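Local coordinates for chymotrypsin-like serine protease (Equine arteritis virus, PDB 1MBM), which probably cleaves the viral polyprotein as nsp4, a chymotrypsin-like serine endopeptidase, at residues Leu77-Pro82 and Asp122-Val127; Ser18-Asn23 and Asn73-His78. One frame throughout, in Å; residues are numbered along the deposited sequence.

Contact 1: residues Leu77-Pro82 and Asp122-Val127; sequences LHFAQP and DAVVGV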
ATOM      1  N   LEU A  77      13.696   7.469   0.776  1.00  8.24           N
ATOM      2  CA  LEU A  77      12.953   6.494  -0.019  1.00 10.00           C
ATOM      3  C   LEU A  77      13.776   5.245  -0.281  1.00 10.48           C
ATOM      4  O   LEU A  77      14.840   5.331  -0.886  1.00  9.42           O
ATOM      5  CB  LEU A  77      12.541   7.101  -1.367  1.00  9.34           C
ATOM      6  CG  LEU A  77      11.718   6.209  -2.305  1.00 14.07           C
ATOM      7  CD1 LEU A  77      10.460   5.711  -1.615  1.00  9.62           C
ATOM      8  CD2 LEU A  77      11.345   6.936  -3.591  1.00 14.44           C
ATOM      9  N   HIS A  78      13.287   4.093   0.179  1.00  8.04           N
ATOM     10  CA  HIS A  78      13.906   2.809  -0.137  1.00  9.88           C
ATOM     11  C   HIS A  78      12.844   1.920  -0.782  1.00  9.57           C
ATOM     12  O   HIS A  78      11.753   1.768  -0.243  1.00 11.21           O
ATOM     13  CB  HIS A  78      14.444   2.103   1.120  1.00  9.89           C
ATOM     14  CG  HIS A  78      15.463   2.894   1.881  1.00 14.43           C
ATOM     15  ND1 HIS A  78      16.723   3.156   1.387  1.00 14.36           N
ATOM     16  CD2 HIS A  78      15.412   3.467   3.108  1.00 10.78           C
ATOM     17  CE1 HIS A  78      17.400   3.864   2.273  1.00 14.75           C
ATOM     18  NE2 HIS A  78      16.627   4.066   3.326  1.00 12.80           N
ATOM     19  N   PHE A  79      13.137   1.367  -1.951  1.00  8.10           N
ATOM     20  CA  PHE A  79      12.240   0.395  -2.556  1.00  8.90           C
ATOM     21  C   PHE A  79      12.718  -0.996  -2.142  1.00 11.51           C
ATOM     22  O   PHE A  79      13.926  -1.223  -2.004  1.00  8.72           O
ATOM     23  CB  PHE A  79      12.239   0.525  -4.077  1.00 12.02           C
ATOM     24  CG  PHE A  79      11.449   1.703  -4.592  1.00 15.64           C
ATOM     25  CD1 PHE A  79      10.321   2.134  -3.932  1.00  7.27           C
ATOM     26  CD2 PHE A  79      11.844   2.372  -5.744  1.00 18.14           C
ATOM     27  CE1 PHE A  79       9.573   3.227  -4.412  1.00 12.33           C
ATOM     28  CE2 PHE A  79      11.121   3.451  -6.226  1.00 16.97           C
ATOM     29  CZ  PHE A  79       9.984   3.881  -5.561  1.00 11.22           C
ATOM     30  N   ALA A  80      11.784  -1.919  -1.936  1.00 10.58           N
ATOM     31  CA  ALA A  80      12.143  -3.299  -1.602  1.00 14.03           C
ATOM     32  C   ALA A  80      11.143  -4.285  -2.188  1.00 11.48           C
ATOM     33  O   ALA A  80       9.961  -3.970  -2.359  1.00 12.39           O
ATOM     34  CB  ALA A  80      12.254  -3.497  -0.087  1.00 13.56           C
ATOM     35  N   GLN A  81      11.626  -5.484  -2.484  1.00  9.21           N
ATOM     36  CA  GLN A  81      10.785  -6.546  -3.010  1.00 11.11           C
ATOM     37  C   GLN A  81       9.758  -6.921  -1.941  1.00  9.70           C
ATOM     38  O   GLN A  81      10.025  -6.788  -0.745  1.00 10.03           O
ATOM     39  CB  GLN A  81      11.643  -7.771  -3.378  1.00 11.83           C
ATOM     40  CG  GLN A  81      11.914  -8.726  -2.223  1.00 13.77           C
ATOM     41  CD  GLN A  81      12.393 -10.099  -2.686  1.00 20.48           C
ATOM     42  OE1 GLN A  81      13.391 -10.202  -3.386  1.00 13.18           O
ATOM     43  NE2 GLN A  81      11.678 -11.148  -2.290  1.00 19.94           N
ATOM     44  N   PRO A  82       8.566  -7.328  -2.362  1.00 12.10           N
ATOM     45  CA  PRO A  82       7.554  -7.786  -1.410  1.00 12.99           C
ATOM     46  C   PRO A  82       8.041  -9.010  -0.643  1.00 11.72           C
ATOM     47  O   PRO A  82       8.640  -9.921  -1.212  1.00 13.54           O
ATOM     48  CB  PRO A  82       6.373  -8.165  -2.311  1.00 12.53           C
ATOM     49  CG  PRO A  82       6.988  -8.360  -3.675  1.00 17.67           C
ATOM     50  CD  PRO A  82       8.054  -7.322  -3.744  1.00 13.06           C
ATOM     51  N   ASP A 122      11.202   0.047   6.682  1.00 12.52           N
ATOM     52  CA  ASP A 122      11.448   1.406   6.214  1.00 15.61           C
ATOM     53  C   ASP A 122      11.385   1.499   4.685  1.00 14.16           C
ATOM     54  O   ASP A 122      11.847   2.479   4.089  1.00 11.95           O
ATOM     55  CB  ASP A 122      12.812   1.899   6.716  1.00 17.74           C
ATOM     56  CG  ASP A 122      13.986   1.126   6.108  1.00 28.01           C
ATOM     57  OD1 ASP A 122      13.765   0.084   5.455  1.00 34.02           O
ATOM     58  OD2 ASP A 122      15.176   1.488   6.244  1.00 36.00           O
ATOM     59  N   ALA A 123      10.807   0.486   4.049  1.00 11.05           N
ATOM     60  CA  ALA A 123      10.830   0.450   2.598  1.00  9.84           C
ATOM     61  C   ALA A 123       9.461   0.374   1.950  1.00 10.42           C
ATOM     62  O   ALA A 123       8.560  -0.278   2.465  1.00  8.14           O
ATOM     63  CB  ALA A 123      11.697  -0.715   2.124  1.00 12.57           C
ATOM     64  N   VAL A 124       9.339   1.035   0.801  1.00  6.88           N
ATOM     65  CA  VAL A 124       8.128   1.004   0.011  1.00  8.83           C
ATOM     66  C   VAL A 124       8.176  -0.223  -0.893  1.00  8.38           C
ATOM     67  O   VAL A 124       9.163  -0.442  -1.607  1.00  8.72           O
ATOM     68  CB  VAL A 124       8.020   2.270  -0.878  1.00  9.33           C
ATOM     69  CG1 VAL A 124       6.860   2.154  -1.866  1.00  7.76           C
ATOM     70  CG2 VAL A 124       7.880   3.517  -0.026  1.00 10.72           C
ATOM     71  N   VAL A 125       7.127  -1.033  -0.850  1.00  5.82           N
ATOM     72  CA  VAL A 125       7.027  -2.169  -1.742  1.00  8.95           C
ATOM     73  C   VAL A 125       6.110  -1.835  -2.930  1.00  9.29           C
ATOM     74  O   VAL A 125       6.253  -2.411  -4.012  1.00  5.98           O
ATOM     75  CB  VAL A 125       6.579  -3.463  -0.998  1.00 11.75           C
ATOM     76  CG1 VAL A 125       7.567  -3.796   0.135  1.00 12.59           C
ATOM     77  CG2 VAL A 125       5.181  -3.302  -0.438  1.00 16.02           C
ATOM     78  N   GLY A 126       5.191  -0.884  -2.746  1.00  6.98           N
ATOM     79  CA  GLY A 126       4.293  -0.507  -3.826  1.00  6.40           C
ATOM     80  C   GLY A 126       3.278   0.551  -3.425  1.00  9.18           C
ATOM     81  O   GLY A 126       3.380   1.137  -2.347  1.00  6.13           O
ATOM     82  N   VAL A 127       2.322   0.825  -4.303  1.00  6.65           N
ATOM     83  CA  VAL A 127       1.229   1.730  -3.962  1.00  8.09           C
ATOM     84  C   VAL A 127      -0.066   0.929  -4.005  1.00  8.51           C
ATOM     85  O   VAL A 127      -0.169  -0.060  -4.733  1.00  6.35           O
ATOM     86  CB  VAL A 127       1.116   2.961  -4.911  1.00  9.86           C
ATOM     87  CG1 VAL A 127       2.327   3.886  -4.765  1.00 10.39           C
ATOM     88  CG2 VAL A 127       0.935   2.533  -6.367  1.00  7.58           C
TER
HETATM   89  O   HOH W   1      10.916   4.144   1.796  1.00 24.77           O
HETATM   90  O   HOH W   2       8.276  -4.077  -4.498  1.00 20.23           O

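Contact 2: residues Ser18-Asn23 and Asn73-His78; sequences SVWTRN and NWPQLH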
ATOM      1  N   SER A  18       2.351   9.885  -0.945  1.00  7.29           N
ATOM      2  CA  SER A  18       3.386   9.906   0.072  1.00  8.30           C
ATOM      3  C   SER A  18       4.592  10.676  -0.456  1.00  7.59           C
ATOM      4  O   SER A  18       4.832  10.713  -1.656  1.00  6.47           O
ATOM      5  CB  SER A  18       3.749   8.499   0.549  1.00  7.63           C
ATOM      6  OG  SER A  18       4.270   7.708  -0.492  1.00  6.51           O
ATOM      7  N   VAL A  19       5.327  11.309   0.450  1.00  7.10           N
ATOM      8  CA  VAL A  19       6.456  12.164   0.087  1.00  7.13           C
ATOM      9  C   VAL A  19       7.759  11.658   0.708  1.00  7.31           C
ATOM     10  O   VAL A  19       7.788  11.280   1.864  1.00  5.83           O
ATOM     11  CB  VAL A  19       6.200  13.622   0.533  1.00  6.79           C
ATOM     12  CG1 VAL A  19       7.285  14.531   0.022  1.00  5.41           C
ATOM     13  CG2 VAL A  19       4.842  14.097   0.008  1.00  7.41           C
ATOM     14  N   TRP A  20       8.833  11.662  -0.071  1.00  6.55           N
ATOM     15  CA  TRP A  20      10.089  11.062   0.359  1.00  8.01           C
ATOM     16  C   TRP A  20      11.305  11.814  -0.144  1.00  8.09           C
ATOM     17  O   TRP A  20      11.199  12.669  -1.016  1.00  6.10           O
ATOM     18  CB  TRP A  20      10.191   9.626  -0.168  1.00  9.20           C
ATOM     19  CG  TRP A  20       8.956   8.811   0.016  1.00  9.47           C
ATOM     20  CD1 TRP A  20       7.830   8.829  -0.767  1.00  8.82           C
ATOM     21  CD2 TRP A  20       8.713   7.847   1.045  1.00 11.37           C
ATOM     22  NE1 TRP A  20       6.904   7.940  -0.278  1.00  6.09           N
ATOM     23  CE2 TRP A  20       7.421   7.325   0.836  1.00  9.10           C
ATOM     24  CE3 TRP A  20       9.456   7.377   2.134  1.00 10.01           C
ATOM     25  CZ2 TRP A  20       6.858   6.364   1.672  1.00  9.18           C
ATOM     26  CZ3 TRP A  20       8.892   6.415   2.967  1.00 10.85           C
ATOM     27  CH2 TRP A  20       7.606   5.923   2.730  1.00 11.94           C
ATOM     28  N   THR A  21      12.470  11.462   0.404  1.00  7.17           N
ATOM     29  CA  THR A  21      13.733  12.027  -0.048  1.00  8.88           C
ATOM     30  C   THR A  21      14.533  10.949  -0.785  1.00  9.17           C
ATOM     31  O   THR A  21      14.554   9.796  -0.358  1.00  7.46           O
ATOM     32  CB  THR A  21      14.546  12.560   1.161  1.00 11.64           C
ATOM     33  OG1 THR A  21      13.881  13.703   1.718  1.00 15.85           O
ATOM     34  CG2 THR A  21      15.893  13.118   0.715  1.00 10.87           C
ATOM     35  N   ARG A  22      15.165  11.334  -1.893  1.00  9.15           N
ATOM     36  CA  ARG A  22      16.049  10.457  -2.658  1.00 11.59           C
ATOM     37  C   ARG A  22      17.092  11.288  -3.435  1.00 10.26           C
ATOM     38  O   ARG A  22      16.731  12.107  -4.269  1.00 10.06           O
ATOM     39  CB  ARG A  22      15.228   9.607  -3.630  1.00 11.35           C
ATOM     40  CG  ARG A  22      16.024   8.520  -4.359  1.00 12.37           C
ATOM     41  CD  ARG A  22      15.226   7.803  -5.445  1.00  8.59           C
ATOM     42  NE  ARG A  22      14.630   8.747  -6.389  1.00 11.77           N
ATOM     43  CZ  ARG A  22      13.565   8.490  -7.134  1.00 10.13           C
ATOM     44  NH1 ARG A  22      12.964   7.312  -7.051  1.00  8.15           N
ATOM     45  NH2 ARG A  22      13.103   9.409  -7.973  1.00 12.72           N
ATOM     46  N   ASN A  23      18.371  11.084  -3.155  1.00 12.76           N
ATOM     47  CA  ASN A  23      19.458  11.782  -3.863  1.00 11.74           C
ATOM     48  C   ASN A  23      19.204  13.262  -4.188  1.00 12.28           C
ATOM     49  O   ASN A  23      19.220  13.665  -5.364  1.00 11.06           O
ATOM     50  CB  ASN A  23      19.809  11.039  -5.154  1.00 12.43           C
ATOM     51  CG  ASN A  23      20.120   9.580  -4.914  1.00 13.30           C
ATOM     52  OD1 ASN A  23      20.737   9.229  -3.915  1.00 11.37           O
ATOM     53  ND2 ASN A  23      19.682   8.719  -5.828  1.00 10.33           N
ATOM     54  N   ASN A  73      11.195  17.426   6.354  1.00 16.61           N
ATOM     55  CA  ASN A  73      12.119  16.343   6.636  1.00 15.87           C
ATOM     56  C   ASN A  73      11.511  15.014   6.209  1.00 15.56           C
ATOM     57  O   ASN A  73      11.137  14.185   7.047  1.00 16.26           O
ATOM     58  CB  ASN A  73      12.479  16.320   8.118  1.00 17.30           C
ATOM     59  CG  ASN A  73      13.768  15.585   8.381  1.00 21.03           C
ATOM     60  OD1 ASN A  73      14.656  15.545   7.527  1.00 20.97           O
ATOM     61  ND2 ASN A  73      13.883  14.995   9.565  1.00 29.50           N
ATOM     62  N   TRP A  74      11.408  14.817   4.899  1.00  9.92           N
ATOM     63  CA  TRP A  74      10.805  13.609   4.366  1.00 10.28           C
ATOM     64  C   TRP A  74      11.739  12.413   4.541  1.00 10.26           C
ATOM     65  O   TRP A  74      12.946  12.534   4.335  1.00 10.63           O
ATOM     66  CB  TRP A  74      10.443  13.804   2.888  1.00  7.58           C
ATOM     67  CG  TRP A  74       9.762  15.116   2.593  1.00  7.05           C
ATOM     68  CD1 TRP A  74      10.225  16.117   1.782  1.00  4.74           C
ATOM     69  CD2 TRP A  74       8.504  15.570   3.108  1.00  6.80           C
ATOM     70  NE1 TRP A  74       9.326  17.158   1.753  1.00  6.47           N
ATOM     71  CE2 TRP A  74       8.260  16.849   2.558  1.00  9.38           C
ATOM     72  CE3 TRP A  74       7.545  15.021   3.966  1.00  5.78           C
ATOM     73  CZ2 TRP A  74       7.108  17.582   2.843  1.00  8.48           C
ATOM     74  CZ3 TRP A  74       6.408  15.750   4.248  1.00  4.78           C
ATOM     75  CH2 TRP A  74       6.201  17.020   3.692  1.00 10.36           C
ATOM     76  N   PRO A  75      11.178  11.271   4.936  1.00 10.46           N
ATOM     77  CA  PRO A  75      11.965  10.050   5.155  1.00 11.67           C
ATOM     78  C   PRO A  75      12.626   9.583   3.863  1.00  9.85           C
ATOM     79  O   PRO A  75      12.092   9.824   2.775  1.00  8.19           O
ATOM     80  CB  PRO A  75      10.912   9.035   5.613  1.00 11.81           C
ATOM     81  CG  PRO A  75       9.614   9.597   5.090  1.00 14.07           C
ATOM     82  CD  PRO A  75       9.752  11.072   5.252  1.00 11.26           C
ATOM     83  N   GLN A  76      13.791   8.957   3.987  1.00  8.92           N
ATOM     84  CA  GLN A  76      14.519   8.465   2.828  1.00  9.89           C
ATOM     85  C   GLN A  76      13.705   7.406   2.101  1.00  9.68           C
ATOM     86  O   GLN A  76      13.079   6.557   2.728  1.00  8.94           O
ATOM     87  CB  GLN A  76      15.867   7.886   3.254  1.00 14.21           C
ATOM     88  CG  GLN A  76      16.885   7.820   2.133  1.00 20.59           C
ATOM     89  CD  GLN A  76      17.486   9.174   1.819  1.00 19.75           C
ATOM     90  OE1 GLN A  76      17.401  10.095   2.631  1.00 21.17           O
ATOM     91  NE2 GLN A  76      18.102   9.299   0.646  1.00 24.41           N
ATOM     92  N   LEU A  77      13.696   7.469   0.776  1.00  8.24           N
ATOM     93  CA  LEU A  77      12.953   6.494  -0.019  1.00 10.00           C
ATOM     94  C   LEU A  77      13.776   5.245  -0.281  1.00 10.48           C
ATOM     95  O   LEU A  77      14.840   5.331  -0.886  1.00  9.42           O
ATOM     96  CB  LEU A  77      12.541   7.101  -1.367  1.00  9.34           C
ATOM     97  CG  LEU A  77      11.718   6.209  -2.305  1.00 14.07           C
ATOM     98  CD1 LEU A  77      10.460   5.711  -1.615  1.00  9.62           C
ATOM     99  CD2 LEU A  77      11.345   6.936  -3.591  1.00 14.44           C
ATOM    100  N   HIS A  78      13.287   4.093   0.179  1.00  8.04           N
ATOM    101  CA  HIS A  78      13.906   2.809  -0.137  1.00  9.88           C
ATOM    102  C   HIS A  78      12.844   1.920  -0.782  1.00  9.57           C
ATOM    103  O   HIS A  78      11.753   1.768  -0.243  1.00 11.21           O
ATOM    104  CB  HIS A  78      14.444   2.103   1.120  1.00  9.89           C
ATOM    105  CG  HIS A  78      15.463   2.894   1.881  1.00 14.43           C
ATOM    106  ND1 HIS A  78      16.723   3.156   1.387  1.00 14.36           N
ATOM    107  CD2 HIS A  78      15.412   3.467   3.108  1.00 10.78           C
ATOM    108  CE1 HIS A  78      17.400   3.864   2.273  1.00 14.75           C
ATOM    109  NE2 HIS A  78      16.627   4.066   3.326  1.00 12.80           N
TER

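Contact 1: residues Leu77-Pro82 and Asp122-Val127
Phe79 and Val124, the two residues joined by a single beta bridge, run side by side and point the same way. With CG beside its backbone N and anti to the carbonyl carbon (chi1 -76°), the Phe79 ring turns one edge to the valine, so that CD1 lies 3.8 Å from Val124 CB. Leu77 CG sits above one face of the same ring, off-centre toward the rim. The leucine also crosses Val124 obliquely, its CD1 3.7 Å from Val124 CG2. Away from this pair, Ala123 points its methyl at the loop and meets the flank of the Ala80 methyl, CB to CB at 3.6 Å. At the exposed end the His78 ring and the Asp122 carboxylate cross with their planes 34° apart, His78 CD2 3.7 Å from Asp122 OD2; a carboxylate this near could favour the protonated ring, though NE2 stays 4.2 Å from OD2.

Two backbone bonds straddle Phe79 and fix this register. Val124 N meets His78 O at 2.7 Å, nearly along the C=O axis, whereas Ala80 N reaches Val124 O at 3.0 Å from above the carbonyl plane. Beyond them, where Val125 and Gly126 form a classic bulge against Val118, a water bridges Ala80 O and Val125 O. The arrangement is that of a chymotrypsin-like fold whose interdomain connection bridges onto a strand of the second beta domain.

Contact 2: residues Ser18-Asn23 and Asn73-His78
Three hydrogen bonds tie Thr21 to the passing chain. Its backbone N donates to Pro75 O at 2.9 Å, coming from above the carbonyl plane, and its O accepts from Leu77 N at 2.7 Å, this time within the carbonyl plane. The side chain supplies the third: OG1, beside the backbone N and anti to the carbonyl carbon (chi1 -68°), donates to Trp74 O at 3.0 Å, again from above that plane.

CH-pi packing uses both indoles. Val19, its CG1 anti to the backbone N, sets this methyl squarely over the Trp74 five-membered ring, 3.4 Å from CG1 to the centroid and only 8° off the normal. Leu77 CD1 comes over a face of Trp20 more loosely, 3.9 Å from that five-membered-ring centroid and displaced toward the rim. Pro75 CG adds an apolar touch on the benzo side of Trp20, 3.7 Å from CE3.

Polar groups on the aromatics and Arg22 are engaged too. Trp20 NE1 donates to Ser18 OG at 2.7 Å, roughly in the ring plane, which fixes the indole's rotation, while Trp74 NE1 bonds to Leu70 O. Arg22 runs alongside Leu77, NH1 near its CD2, and forms salt bridges through NE with Glu25 and through NH2 with Glu62. By spending N, O and OG1 on three residues of the loop, Thr21 sets the loop's position along strand 14-22, and both indoles can pack against methyls with their N-H groups satisfied.

The two contacts lie on one continuous crossing, their centres about 11 Å apart. Strand 14-22 comes first along the chain, then the loop after strand 60-65, and finally strand 123-132; the loop meets the first in contact 2, then the second in contact 1, and the two contacts share Leu77 and His78. Strand 14-22 belongs to the six-stranded N-terminal barrel and strand 123-132 to the second antiparallel sheet, so this connection between the two beta domains of the chymotrypsin fold is bridged to each in turn. Direct packing also joins the contacts, with Val124 CG2 3.5 Å from Trp20 CZ2. The linker is therefore fastened to both beta domains.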